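Local coordinates for restriction endonuclease UbaLAI (Unidentified, PDB 5O63) that cuts DNA as a monomeric Type IIE restriction enzyme, its N-terminal B3 domain binding the cognate sequence, at a contact of chain A with DNA. Coordinates in Å, arbitrary orientation; residue numbers count along the deposited sequence, not the author numbering.

A contact of chain A with DNA. Residues 84, 86-87, 91. With nucleotides of chain B; nucleotides of chain C.
The ring of Tyr84 presents one face to DT5 of chain B, whose methyl C7 sits over its centre, 3.5 Å from the centroid. The same ring stands nearly upright to the base of DC4 of chain B, edge-to-face with planes at 84°, and the Tyr84 hydroxyl OH donates a hydrogen bond to the phosphate oxygen OP2 of that nucleotide at 2.5 Å. Tyr87 carries the aliphatic CG of Arg86 on one face, while its rim meets the thymine methyl and the O6 atoms of DG6 and DG7 of chain B. The Tyr87 hydroxyl OH donates to DG6 O6 at 2.6 Å. One face of the Arg91 guanidinium has Tyr84 CD2 over its centre, and Tyr87 OH lies at its edge; from an extended chain, Arg91 NH1 and NH2 both donate to DT5 O4, in the guanidinium plane, at 2.9 and 3.0 Å. A water links NH1 onward to N4 of DC4. Arg86 bends at chi3 (-52°), which swings its guanidinium across N7 of DG6; Arg86 NH1 then donates to DG7 N7 at 3.0 Å, tilted 19° from the guanidinium plane. Arg86 NH2 makes a salt bridge to OP2 of DG7, 3.4 Å away, and NE reaches the DG6 phosphate through water. Strands 75-84 and 89-93 and their connecting turn thus meet T-G-G in the major groove, probably helping the B3 domain recognise its cognate sequence while gripping the backbone.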
loop_
_atom_site.group_PDB
_atom_site.type_symbol
_atom_site.label_atom_id
_atom_site.label_comp_id
_atom_site.label_asym_id
_atom_site.label_seq_id
_atom_site.Cartn_x
_atom_site.Cartn_y
_atom_site.Cartn_z
ATOM N N TYR A 84 0.150 17.043 -5.156
ATOM C CA TYR A 84 0.711 17.887 -6.179
ATOM C C TYR A 84 -0.405 18.635 -6.881
ATOM O O TYR A 84 -1.276 18.037 -7.564
ATOM C CB TYR A 84 1.522 17.074 -7.172
ATOM C CG TYR A 84 2.886 16.678 -6.618
ATOM C CD1 TYR A 84 3.837 17.651 -6.293
ATOM C CD2 TYR A 84 3.238 15.336 -6.443
ATOM C CE1 TYR A 84 5.086 17.287 -5.796
ATOM C CE2 TYR A 84 4.539 14.953 -5.969
ATOM C CZ TYR A 84 5.431 15.961 -5.637
ATOM O OH TYR A 84 6.684 15.670 -5.146
ATOM N N ARG A 86 -0.713 20.681 -9.350
ATOM C CA ARG A 86 -0.904 20.961 -10.801
ATOM C C ARG A 86 -1.851 19.973 -11.470
ATOM O O ARG A 86 -2.440 20.298 -12.519
ATOM C CB ARG A 86 0.448 20.972 -11.541
ATOM C CG ARG A 86 0.998 19.572 -11.809
ATOM C CD ARG A 86 2.186 19.496 -12.805
ATOM N NE ARG A 86 1.994 20.153 -14.098
ATOM C CZ ARG A 86 1.506 19.562 -15.183
ATOM N NH1 ARG A 86 1.107 18.281 -15.107
ATOM N NH2 ARG A 86 1.440 20.239 -16.332
ATOM N N TYR A 87 -2.053 18.791 -10.867
ATOM C CA TYR A 87 -2.830 17.756 -11.568
ATOM C C TYR A 87 -4.340 17.966 -11.398
ATOM O O TYR A 87 -5.048 18.182 -12.410
ATOM C CB TYR A 87 -2.360 16.362 -11.130
ATOM C CG TYR A 87 -0.858 16.171 -11.461
ATOM C CD1 TYR A 87 -0.478 15.805 -12.753
ATOM C CD2 TYR A 87 0.166 16.408 -10.505
ATOM C CE1 TYR A 87 0.862 15.659 -13.104
ATOM C CE2 TYR A 87 1.523 16.232 -10.851
ATOM C CZ TYR A 87 1.858 15.888 -12.156
ATOM O OH TYR A 87 3.177 15.734 -12.524
ATOM N N ARG A 91 0.216 10.984 -4.281
ATOM C CA ARG A 91 1.126 9.867 -4.503
ATOM C C ARG A 91 1.664 9.416 -3.171
ATOM O O ARG A 91 1.800 10.274 -2.264
ATOM C CB ARG A 91 2.316 10.294 -5.382
ATOM C CG ARG A 91 1.922 10.795 -6.760
ATOM C CD ARG A 91 3.183 11.341 -7.399
ATOM N NE ARG A 91 2.833 12.080 -8.604
ATOM C CZ ARG A 91 3.680 12.810 -9.335
ATOM N NH1 ARG A 91 4.997 12.859 -9.015
ATOM N NH2 ARG A 91 3.199 13.503 -10.378
ATOM P P DC B 4 8.552 18.529 -3.703
ATOM O OP1 DC B 4 8.373 19.723 -2.783
ATOM O OP2 DC B 4 7.581 17.368 -3.580
ATOM O "O5'" DC B 4 8.475 18.941 -5.227
ATOM C "C5'" DC B 4 9.328 20.049 -5.626
ATOM C "C4'" DC B 4 9.353 20.172 -7.129
ATOM O "O4'" DC B 4 9.920 18.968 -7.672
ATOM C "C3'" DC B 4 7.996 20.389 -7.807
ATOM O "O3'" DC B 4 7.956 21.712 -8.191
ATOM C "C2'" DC B 4 8.087 19.552 -9.046
ATOM C "C1'" DC B 4 9.352 18.736 -8.923
ATOM N N1 DC B 4 9.044 17.295 -9.044
ATOM C C2 DC B 4 9.208 16.711 -10.306
ATOM O O2 DC B 4 9.614 17.437 -11.251
ATOM N N3 DC B 4 8.970 15.389 -10.443
ATOM C C4 DC B 4 8.492 14.674 -9.412
ATOM N N4 DC B 4 8.205 13.394 -9.654
ATOM C C5 DC B 4 8.321 15.248 -8.099
ATOM C C6 DC B 4 8.583 16.582 -7.977
ATOM P P DT B 5 6.659 22.399 -8.847
ATOM O OP1 DT B 5 7.016 23.842 -8.874
ATOM O OP2 DT B 5 5.463 21.844 -8.216
ATOM O "O5'" DT B 5 6.629 21.873 -10.379
ATOM C "C5'" DT B 5 7.636 22.363 -11.253
ATOM C "C4'" DT B 5 7.510 21.763 -12.651
ATOM O "O4'" DT B 5 7.749 20.315 -12.546
ATOM C "C3'" DT B 5 6.176 21.945 -13.353
ATOM O "O3'" DT B 5 6.417 22.116 -14.727
ATOM C "C2'" DT B 5 5.502 20.572 -13.140
ATOM C "C1'" DT B 5 6.737 19.666 -13.246
ATOM N N1 DT B 5 6.543 18.372 -12.652
ATOM C C2 DT B 5 6.882 17.243 -13.384
ATOM O O2 DT B 5 7.385 17.316 -14.470
ATOM N N3 DT B 5 6.598 16.044 -12.797
ATOM C C4 DT B 5 6.024 15.849 -11.560
ATOM O O4 DT B 5 5.801 14.745 -11.130
ATOM C C5 DT B 5 5.717 17.078 -10.805
ATOM C C7 DT B 5 5.092 16.978 -9.427
ATOM C C6 DT B 5 5.989 18.262 -11.382
ATOM P P DG B 6 6.230 23.546 -15.469
ATOM O OP1 DG B 6 7.527 24.285 -15.344
ATOM O OP2 DG B 6 4.929 24.148 -15.065
ATOM O "O5'" DG B 6 6.113 23.093 -16.993
ATOM C "C5'" DG B 6 5.022 22.290 -17.373
ATOM C "C4'" DG B 6 5.456 21.313 -18.430
ATOM O "O4'" DG B 6 6.276 20.268 -17.825
ATOM C "C3'" DG B 6 4.307 20.592 -19.132
ATOM O "O3'" DG B 6 3.895 21.369 -20.234
ATOM C "C2'" DG B 6 4.995 19.306 -19.569
ATOM C "C1'" DG B 6 5.889 19.036 -18.359
ATOM N N9 DG B 6 5.210 18.277 -17.313
ATOM C C8 DG B 6 4.880 18.696 -16.037
ATOM N N7 DG B 6 4.317 17.743 -15.308
ATOM C C5 DG B 6 4.316 16.641 -16.160
ATOM C C6 DG B 6 3.804 15.332 -15.956
ATOM O O6 DG B 6 3.322 14.861 -14.925
ATOM N N1 DG B 6 3.968 14.521 -17.082
ATOM C C2 DG B 6 4.529 14.959 -18.296
ATOM N N2 DG B 6 4.599 14.031 -19.288
ATOM N N3 DG B 6 4.998 16.188 -18.504
ATOM C C4 DG B 6 4.838 16.980 -17.404
ATOM P P DG B 7 2.354 21.414 -20.656
ATOM O OP1 DG B 7 2.274 22.318 -21.845
ATOM O OP2 DG B 7 1.512 21.604 -19.440
ATOM O "O5'" DG B 7 2.071 19.916 -21.176
ATOM C "C5'" DG B 7 2.784 19.413 -22.345
ATOM C "C4'" DG B 7 2.614 17.911 -22.495
ATOM O "O4'" DG B 7 3.043 17.263 -21.271
ATOM C "C3'" DG B 7 1.170 17.468 -22.683
ATOM O "O3'" DG B 7 0.829 17.584 -24.045
ATOM C "C2'" DG B 7 1.220 16.017 -22.226
ATOM C "C1'" DG B 7 2.252 16.082 -21.084
ATOM N N9 DG B 7 1.654 16.142 -19.775
ATOM C C8 DG B 7 1.601 17.216 -18.898
ATOM N N7 DG B 7 1.006 16.924 -17.768
ATOM C C5 DG B 7 0.613 15.577 -17.936
ATOM C C6 DG B 7 -0.059 14.678 -17.039
ATOM O O6 DG B 7 -0.514 14.906 -15.922
ATOM N N1 DG B 7 -0.241 13.399 -17.610
ATOM C C2 DG B 7 0.206 13.055 -18.902
ATOM N N2 DG B 7 -0.021 11.784 -19.288
ATOM N N3 DG B 7 0.870 13.882 -19.710
ATOM C C4 DG B 7 1.035 15.106 -19.164
ATOM P P DC C 3 -4.944 3.764 -13.901
ATOM O OP1 DC C 3 -5.239 2.532 -14.739
ATOM O OP2 DC C 3 -4.584 3.655 -12.436
ATOM O "O5'" DC C 3 -3.804 4.600 -14.623
ATOM C "C5'" DC C 3 -3.932 4.848 -15.990
ATOM C "C4'" DC C 3 -2.867 5.770 -16.466
ATOM O "O4'" DC C 3 -3.038 7.077 -15.878
ATOM C "C3'" DC C 3 -1.447 5.354 -16.101
ATOM O "O3'" DC C 3 -0.929 4.658 -17.247
ATOM C "C2'" DC C 3 -0.744 6.721 -15.851
ATOM C "C1'" DC C 3 -1.827 7.725 -16.275
ATOM N N1 DC C 3 -1.725 9.008 -15.652
ATOM C C2 DC C 3 -1.430 10.124 -16.452
ATOM O O2 DC C 3 -1.344 9.967 -17.696
ATOM N N3 DC C 3 -1.233 11.344 -15.859
ATOM C C4 DC C 3 -1.302 11.469 -14.525
ATOM N N4 DC C 3 -1.151 12.686 -14.012
ATOM C C5 DC C 3 -1.579 10.320 -13.660
ATOM C C6 DC C 3 -1.791 9.123 -14.272
ATOM P P DA C 5 5.464 6.399 -21.288
ATOM O OP1 DA C 5 5.653 6.252 -22.778
ATOM O OP2 DA C 5 5.847 5.294 -20.379
ATOM O "O5'" DA C 5 6.281 7.672 -20.788
ATOM C "C5'" DA C 5 6.118 8.910 -21.480
ATOM C "C4'" DA C 5 6.804 10.022 -20.738
ATOM O "O4'" DA C 5 6.146 10.224 -19.488
ATOM C "C3'" DA C 5 8.250 9.760 -20.351
ATOM O "O3'" DA C 5 9.080 10.311 -21.369
ATOM C "C2'" DA C 5 8.369 10.517 -18.977
ATOM C "C1'" DA C 5 6.970 11.103 -18.780
ATOM N N9 DA C 5 6.538 11.114 -17.377
ATOM C C8 DA C 5 5.922 10.091 -16.668
ATOM N N7 DA C 5 5.626 10.425 -15.439
ATOM C C5 DA C 5 6.088 11.731 -15.329
ATOM C C6 DA C 5 6.110 12.659 -14.252
ATOM N N6 DA C 5 5.616 12.393 -13.023
ATOM N N1 DA C 5 6.634 13.898 -14.500
ATOM C C2 DA C 5 7.108 14.150 -15.712
ATOM N N3 DA C 5 7.151 13.378 -16.813
ATOM C C4 DA C 5 6.590 12.172 -16.551
HETATM O O HOH W 1 7.121 11.707 -7.315
HETATM O O HOH W 2 2.871 22.804 -14.253
#